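Local coordinates for ethyl tert-butyl ether degradation EthD protein (PDB 3BF4) that is of unknown function but belongs to the EthD family, has a ferredoxin-like fold and may act as an oxidoreductase, at residues 25-30 and 103-108; 43-48 and 78-83; 50-55 and 91-96. The protein carries 3 engineered substitutions. All blocks are in the same frame, centred on the assembly; numbering follows the deposited sequence.

Interaction 1. Residues 25-30 and 103-108; sequences VMYPYT and GDIANY. With EDO (1,2-ethanediol), chain C.
The phenol oxygen of Tyr-27 is gripped by two partners: Tyr-27 OH lies 2.6 Å from Tyr-108 OH, a hydrogen bond in which either hydroxyl could be the donor, and 2.8 Å from O1 of a bound 1,2-ethanediol, probably from the crystallisation liquor, a second bond of undecided direction. The diol oxygen stands in the plane of the Tyr-27 ring, at its edge. The two tyrosine side chains meet at about a right angle, with Tyr-27 CZ at the edge of the Tyr-108 ring, 4.0 Å from its CE1. Tyr-108 is turned back over its own turn, CG between backbone N and carbonyl carbon (chi1 61°), and the carbonyl oxygen of Ile-105 stands 3.6 Å above the centre of one ring face. The contact spans strand 21-28 of the four-stranded antiparallel sheet of a ferredoxin-like fold and the loop that follows helix 87-103. Apolar contact is slight: Ile-105 CG2 reaches the edge of the Tyr-27 ring at CE1, 4.2 Å away. Val-25 CG1 lies 3.2 Å from the diol O1, and Tyr-40 OH gives the diol a further hydrogen bond. In the same loop, Asp-104 OD1 receives Asn-107 ND2 at 2.6 Å.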
# COMPACT_ATOMS: atom_id res chain seq x y z
N VAL A 25 7.08 -1.44 1.37
CA VAL A 25 7.99 -2.55 1.06
C VAL A 25 7.04 -3.67 0.63
O VAL A 25 6.13 -4.04 1.38
CB VAL A 25 8.86 -2.97 2.23
CG1 VAL A 25 9.86 -4.04 1.78
CG2 VAL A 25 9.58 -1.75 2.81
N MSE A 26 7.23 -4.17 -0.59
CA MSE A 26 6.31 -5.11 -1.22
C MSE A 26 7.07 -6.29 -1.80
O MSE A 26 7.87 -6.13 -2.71
CB MSE A 26 5.54 -4.34 -2.30
CG MSE A 26 4.87 -3.08 -1.75
SE MSE A 26 4.12 -1.91 -3.07
CE MSE A 26 5.73 -1.45 -4.07
N TYR A 27 6.81 -7.48 -1.25
CA TYR A 27 7.52 -8.71 -1.62
C TYR A 27 6.70 -9.46 -2.65
O TYR A 27 5.65 -9.98 -2.28
CB TYR A 27 7.75 -9.59 -0.38
CG TYR A 27 8.66 -8.96 0.64
CD1 TYR A 27 10.03 -9.27 0.67
CD2 TYR A 27 8.17 -8.04 1.58
CE1 TYR A 27 10.88 -8.68 1.62
CE2 TYR A 27 9.00 -7.45 2.52
CZ TYR A 27 10.36 -7.77 2.54
OH TYR A 27 11.19 -7.19 3.47
N PRO A 28 7.15 -9.51 -3.93
CA PRO A 28 6.40 -10.21 -4.96
C PRO A 28 6.20 -11.70 -4.65
O PRO A 28 7.12 -12.35 -4.13
CB PRO A 28 7.29 -10.07 -6.21
CG PRO A 28 8.16 -8.95 -5.95
CD PRO A 28 8.40 -8.94 -4.49
N TYR A 29 4.99 -12.19 -4.93
CA TYR A 29 4.65 -13.59 -4.74
C TYR A 29 5.39 -14.39 -5.80
O TYR A 29 5.29 -14.07 -6.99
CB TYR A 29 3.13 -13.82 -4.88
CG TYR A 29 2.66 -15.27 -4.74
CD1 TYR A 29 2.24 -15.78 -3.50
CD2 TYR A 29 2.62 -16.13 -5.84
CE1 TYR A 29 1.81 -17.12 -3.36
CE2 TYR A 29 2.19 -17.47 -5.72
CZ TYR A 29 1.79 -17.96 -4.48
OH TYR A 29 1.36 -19.27 -4.37
N THR A 30 6.12 -15.41 -5.37
CA THR A 30 6.86 -16.31 -6.25
C THR A 30 6.50 -17.74 -5.80
O THR A 30 6.79 -18.11 -4.65
CB THR A 30 8.39 -16.06 -6.17
OG1 THR A 30 8.67 -14.65 -6.14
CG2 THR A 30 9.10 -16.72 -7.35
N GLY A 103 20.37 -6.76 6.13
CA GLY A 103 21.02 -7.99 6.57
C GLY A 103 20.10 -9.01 7.23
O GLY A 103 20.42 -10.19 7.25
N ASP A 104 18.96 -8.54 7.77
CA ASP A 104 17.96 -9.39 8.42
C ASP A 104 16.94 -10.03 7.46
O ASP A 104 16.25 -10.98 7.85
CB ASP A 104 17.20 -8.56 9.49
CG ASP A 104 16.33 -9.41 10.41
OD1 ASP A 104 16.81 -10.42 10.94
OD2 ASP A 104 15.15 -9.06 10.61
N ILE A 105 16.87 -9.55 6.20
CA ILE A 105 15.87 -10.06 5.24
C ILE A 105 16.04 -11.57 4.99
O ILE A 105 15.05 -12.30 4.93
CB ILE A 105 15.80 -9.23 3.92
CG1 ILE A 105 15.54 -7.74 4.20
CG2 ILE A 105 14.69 -9.77 3.01
CD1 ILE A 105 15.50 -6.85 2.95
N ALA A 106 17.29 -12.03 4.89
CA ALA A 106 17.60 -13.47 4.71
C ALA A 106 17.05 -14.40 5.81
O ALA A 106 16.92 -15.59 5.58
CB ALA A 106 19.12 -13.68 4.57
N ASN A 107 16.77 -13.86 7.00
CA ASN A 107 16.22 -14.64 8.11
C ASN A 107 14.75 -15.05 7.94
O ASN A 107 14.28 -15.93 8.66
CB ASN A 107 16.42 -13.90 9.43
CG ASN A 107 17.89 -13.72 9.78
OD1 ASN A 107 18.70 -14.61 9.56
ND2 ASN A 107 18.24 -12.56 10.32
N TYR A 108 14.01 -14.39 7.04
CA TYR A 108 12.61 -14.74 6.76
C TYR A 108 12.26 -14.94 5.28
O TYR A 108 11.20 -15.50 5.01
CB TYR A 108 11.65 -13.71 7.39
CG TYR A 108 11.80 -12.29 6.90
CD1 TYR A 108 11.07 -11.81 5.80
CD2 TYR A 108 12.64 -11.39 7.56
CE1 TYR A 108 11.21 -10.47 5.36
CE2 TYR A 108 12.77 -10.06 7.15
CZ TYR A 108 12.07 -9.61 6.03
OH TYR A 108 12.21 -8.32 5.61
C1 EDO C . 10.38 -4.30 5.94
O1 EDO C . 9.88 -5.09 4.84
C2 EDO C . 11.83 -3.83 5.72
O2 EDO C . 12.55 -4.73 4.87

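Interaction 2. Residues 43-48 and 78-83; sequences RHMPMV and AMCAFI. With EDO (1,2-ethanediol), chain C.
A pocket between the helix and the sheet of the ferredoxin-like fold holds a 1,2-ethanediol, probably from the crystallisation liquor, and the packing of residues 43-48 on 78-83 builds part of its wall. Helix 37-52 lies on one face of the antiparallel sheet; its segment runs nearly along the strand segment, at 15° between their N-to-C directions and with the axes 11.2 Å apart. Three hydrophobic side chains and a cysteine close that gap, with no hydrogen bond between the segments.

Met-45, present as selenomethionine, and Phe-82 carry most of the contact. The Met-45 chain is bent at chi2 (-63°) and chi3 (-62°), which folds the terminal methyl CE down onto the strand. There CE meets Cys-80 CB at 3.6 Å and Phe-82 CE1 at 3.4 Å, approaching the ring obliquely. The selenium lies 5.1 Å from the Phe-82 ring centroid, also at an oblique position, in a Met-aromatic contact. Three residues on, Val-48 crosses Phe-82 at about a right angle and sets CG1 3.5 Å from Phe-82 CZ. Its other methyl, CG2, covers one face of the His-44 ring near the rim. This histidine does not touch the strand: its edge is given to the diol, and its ND1 is hydrogen-bonded to Asp-104 OD2, a bond that helps to fix the rotation of the imidazole.

The diol sits where these groups converge. Its C1 lies 3.7 Å from Met-45 SE, and Cys-80 SG stands 3.7 Å from the diol O1. The hydrogen bond from the diol O2 to His-44 NE2 is weak, at 3.2 Å.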
# COMPACT_ATOMS: atom_id res chain seq x y z
N ARG A 43 9.42 -10.27 14.65
CA ARG A 43 10.87 -10.02 14.83
C ARG A 43 11.40 -8.88 13.97
O ARG A 43 11.94 -7.91 14.48
CB ARG A 43 11.70 -11.29 14.54
CG ARG A 43 11.32 -12.53 15.35
CD ARG A 43 11.93 -12.52 16.72
NE ARG A 43 13.37 -12.81 16.67
CZ ARG A 43 13.94 -14.02 16.73
NH1 ARG A 43 13.22 -15.15 16.85
NH2 ARG A 43 15.28 -14.11 16.68
N HIS A 44 11.20 -8.99 12.66
CA HIS A 44 11.74 -7.99 11.74
C HIS A 44 11.10 -6.59 11.86
O HIS A 44 11.83 -5.62 12.07
CB HIS A 44 11.69 -8.49 10.30
CG HIS A 44 12.32 -7.55 9.31
ND1 HIS A 44 13.68 -7.42 9.18
CD2 HIS A 44 11.76 -6.72 8.41
CE1 HIS A 44 13.94 -6.54 8.23
NE2 HIS A 44 12.79 -6.10 7.75
N MSE A 45 9.78 -6.50 11.73
CA MSE A 45 9.08 -5.19 11.76
C MSE A 45 9.27 -4.37 13.05
O MSE A 45 9.47 -3.15 12.95
CB MSE A 45 7.58 -5.34 11.43
CG MSE A 45 7.26 -5.81 10.01
SE MSE A 45 7.85 -4.59 8.66
CE MSE A 45 6.75 -3.04 9.16
N PRO A 46 9.18 -5.00 14.23
CA PRO A 46 9.48 -4.28 15.47
C PRO A 46 10.94 -3.78 15.53
O PRO A 46 11.20 -2.70 16.08
CB PRO A 46 9.19 -5.32 16.56
CG PRO A 46 8.17 -6.20 15.91
CD PRO A 46 8.72 -6.36 14.55
N MSE A 47 11.88 -4.57 14.98
CA MSE A 47 13.28 -4.14 14.88
C MSE A 47 13.41 -2.93 13.93
O MSE A 47 14.09 -1.97 14.27
CB MSE A 47 14.21 -5.29 14.47
CG MSE A 47 15.70 -4.92 14.34
SE MSE A 47 16.20 -4.10 12.61
CE MSE A 47 15.65 -5.56 11.43
N VAL A 48 12.78 -2.99 12.75
CA VAL A 48 12.87 -1.87 11.79
C VAL A 48 12.26 -0.58 12.40
O VAL A 48 12.83 0.51 12.24
CB VAL A 48 12.20 -2.18 10.42
CG1 VAL A 48 12.27 -0.95 9.50
CG2 VAL A 48 12.87 -3.39 9.75
N ALA A 78 3.65 -10.54 0.82
CA ALA A 78 3.62 -9.70 2.01
C ALA A 78 3.94 -8.26 1.62
O ALA A 78 4.63 -8.01 0.62
CB ALA A 78 4.58 -10.22 3.04
N MSE A 79 3.36 -7.32 2.37
CA MSE A 79 3.60 -5.90 2.19
C MSE A 79 3.58 -5.23 3.55
O MSE A 79 2.94 -5.72 4.46
CB MSE A 79 2.52 -5.23 1.33
CG MSE A 79 2.32 -5.83 -0.03
SE MSE A 79 0.82 -4.98 -0.96
CE MSE A 79 1.45 -3.16 -1.10
N CYS A 80 4.34 -4.15 3.69
CA CYS A 80 4.28 -3.30 4.89
C CYS A 80 4.34 -1.86 4.43
O CYS A 80 4.65 -1.57 3.27
CB CYS A 80 5.42 -3.55 5.88
SG CYS A 80 7.01 -2.86 5.40
N ALA A 81 4.04 -0.96 5.37
CA ALA A 81 4.16 0.46 5.13
C ALA A 81 4.61 1.18 6.38
O ALA A 81 4.14 0.86 7.46
CB ALA A 81 2.86 1.05 4.60
N PHE A 82 5.55 2.12 6.22
CA PHE A 82 6.02 2.99 7.29
C PHE A 82 5.49 4.38 6.96
O PHE A 82 5.82 4.95 5.92
CB PHE A 82 7.55 2.99 7.36
CG PHE A 82 8.14 1.64 7.54
CD1 PHE A 82 8.18 1.04 8.81
CD2 PHE A 82 8.64 0.93 6.45
CE1 PHE A 82 8.72 -0.25 8.98
CE2 PHE A 82 9.18 -0.36 6.62
CZ PHE A 82 9.22 -0.95 7.88
N ILE A 83 4.64 4.90 7.84
CA ILE A 83 4.05 6.23 7.72
C ILE A 83 5.02 7.14 8.49
O ILE A 83 5.26 6.92 9.69
CB ILE A 83 2.59 6.27 8.26
CG1 ILE A 83 1.66 5.56 7.26
CG2 ILE A 83 2.09 7.72 8.47
CD1 ILE A 83 1.92 4.07 7.07
C1 EDO C . 10.38 -4.30 5.94
O1 EDO C . 9.88 -5.09 4.84
C2 EDO C . 11.83 -3.83 5.72
O2 EDO C . 12.55 -4.73 4.87

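Interaction 3. Residues 50-55 and 91-96; sequences ARLGSA and YAAMYY. Engineered in segment 91-96: Tyr-91 (natural residue Gln), Tyr-95 (natural residue Gln), Tyr-96 (natural residue Glu).
Leu-52 carries its CG anti to the carbonyl carbon (chi1 -69°), and chi2 of 172° sends CD1 on in the extended direction and leaves CD2 as the lateral branch, which meets Ala-93 CB on the neighbouring helix at 3.7 Å. The same alanine methyl also faces the backbone: Arg-51 O lies 4.0 Å from Ala-93 CB. One small residue thus accepts both a leucine methyl and one carbonyl oxygen, and its size fits the close approach of the segments, with Leu-52 CA and Ala-93 CA only 5.5 Å apart. No hydrogen bond links the two segments; between them the contact is van der Waals packing over a small area, 135 Å² summed over both sides.

In the ferredoxin-like fold two helices lie side by side on one face of the antiparallel sheet, and this contact joins the C-terminal end of helix 37-52 to helix 87-103. Gly-53, with a positive phi of 58°, is the first residue to leave the helical conformation; beyond it Ser-54 and Ala-55 form a short 3-10 segment. The turn is tied back by the bond from Ala-55 N to Leu-52 O, 3.1 Å long, and Ala-55 turns its methyl toward helix 87-103, where it touches Asn-89.

The remaining partners lie along the seam. Leu-52 also packs on Phe-90. Arg-51 starts out toward the second helix, but its guanidinium leads away from residues 91-96, and NE forms a salt bridge with Glu-100 OE1, farther along that helix, which gives the two helices a polar tie just beyond the packed segments. Within 91-96, the engineered Tyr-95 sets its CD2 3.9 Å above the centre of the ring of Tyr-96, also engineered.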
# COMPACT_ATOMS: atom_id res chain seq x y z
N ALA A 50 12.00 0.13 15.64
CA ALA A 50 12.95 0.57 16.69
C ALA A 50 14.06 1.44 16.10
O ALA A 50 14.40 2.49 16.67
CB ALA A 50 13.56 -0.63 17.42
N ARG A 51 14.59 1.03 14.94
CA ARG A 51 15.66 1.76 14.25
C ARG A 51 15.18 3.05 13.60
O ARG A 51 15.96 3.99 13.48
CB ARG A 51 16.36 0.89 13.20
CG ARG A 51 17.01 -0.39 13.72
CD ARG A 51 18.12 -0.16 14.72
NE ARG A 51 18.59 -1.44 15.24
CZ ARG A 51 18.00 -2.16 16.20
NH1 ARG A 51 16.91 -1.73 16.85
NH2 ARG A 51 18.53 -3.32 16.53
N LEU A 52 13.94 3.08 13.13
CA LEU A 52 13.35 4.32 12.59
C LEU A 52 13.07 5.33 13.69
O LEU A 52 13.18 6.54 13.45
CB LEU A 52 12.06 4.05 11.78
CG LEU A 52 12.23 3.32 10.43
CD1 LEU A 52 10.87 2.95 9.83
CD2 LEU A 52 13.05 4.15 9.44
N GLY A 53 12.72 4.85 14.89
CA GLY A 53 12.42 5.69 16.04
C GLY A 53 11.28 6.66 15.74
O GLY A 53 10.25 6.25 15.19
N SER A 54 11.51 7.93 16.05
CA SER A 54 10.52 9.01 15.84
C SER A 54 10.31 9.38 14.37
O SER A 54 9.34 10.08 14.06
CB SER A 54 10.93 10.25 16.63
OG SER A 54 12.20 10.71 16.20
N ALA A 55 11.21 8.95 13.49
CA ALA A 55 11.07 9.15 12.04
C ALA A 55 9.83 8.46 11.45
O ALA A 55 9.36 8.88 10.39
CB ALA A 55 12.32 8.66 11.32
N TYR A 91 15.26 8.68 5.50
CA TYR A 91 16.53 8.38 4.84
C TYR A 91 17.71 8.45 5.80
O TYR A 91 18.62 7.63 5.67
CB TYR A 91 16.81 9.27 3.63
CG TYR A 91 15.82 9.12 2.50
CD1 TYR A 91 15.61 7.88 1.87
CD2 TYR A 91 15.14 10.24 2.00
CE1 TYR A 91 14.70 7.75 0.80
CE2 TYR A 91 14.24 10.13 0.94
CZ TYR A 91 14.02 8.89 0.34
OH TYR A 91 13.14 8.84 -0.71
N ALA A 92 17.70 9.39 6.74
CA ALA A 92 18.75 9.48 7.76
C ALA A 92 18.82 8.18 8.55
O ALA A 92 19.90 7.63 8.71
CB ALA A 92 18.56 10.68 8.68
N ALA A 93 17.66 7.67 8.97
CA ALA A 93 17.57 6.36 9.66
C ALA A 93 18.10 5.21 8.79
O ALA A 93 18.78 4.32 9.30
CB ALA A 93 16.12 6.05 10.10
N MSE A 94 17.80 5.24 7.49
CA MSE A 94 18.27 4.22 6.55
C MSE A 94 19.78 4.26 6.30
O MSE A 94 20.38 3.22 6.05
CB MSE A 94 17.50 4.26 5.22
CG MSE A 94 16.05 3.91 5.37
SE MSE A 94 15.77 2.14 6.11
CE MSE A 94 16.49 1.12 4.59
N TYR A 95 20.39 5.44 6.38
CA TYR A 95 21.84 5.52 6.30
C TYR A 95 22.47 4.86 7.55
O TYR A 95 23.42 4.08 7.43
CB TYR A 95 22.34 6.96 6.17
CG TYR A 95 23.85 7.06 6.38
CD1 TYR A 95 24.75 6.75 5.33
CD2 TYR A 95 24.39 7.38 7.64
CE1 TYR A 95 26.16 6.82 5.54
CE2 TYR A 95 25.77 7.43 7.86
CZ TYR A 95 26.65 7.17 6.81
OH TYR A 95 28.00 7.24 7.06
N TYR A 96 21.95 5.20 8.74
CA TYR A 96 22.48 4.66 10.00
C TYR A 96 22.16 3.18 10.25
O TYR A 96 22.98 2.48 10.83
CB TYR A 96 22.05 5.51 11.23
CG TYR A 96 22.87 6.77 11.39
CD1 TYR A 96 24.16 6.71 11.90
CD2 TYR A 96 22.37 8.04 11.02
CE1 TYR A 96 24.95 7.87 12.05
CE2 TYR A 96 23.14 9.21 11.15
CZ TYR A 96 24.43 9.12 11.68
OH TYR A 96 25.23 10.25 11.82

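All three contacts are largely buried but differ in depth and chemistry. The centre of interaction 2 lies about 5 Å from the centre of the chain, while that of interaction 3, which joins the two helices beside exposed surface, lies about 13 Å from it. Interactions 1 and 2 share the sheet through neighbouring strands 21-28 and 76-84, border the same diol and touch directly where Asp-104 meets His-44. Interactions 2 and 3 both use helix 37-52 and meet through Phe-82 CD1 and Leu-52 CD1, 3.5 Å apart. The chemistry follows position: paired hydroxyls in interaction 1, selenium, sulfur and ring packing in interaction 2, and purely aliphatic side-chain contact in interaction 3.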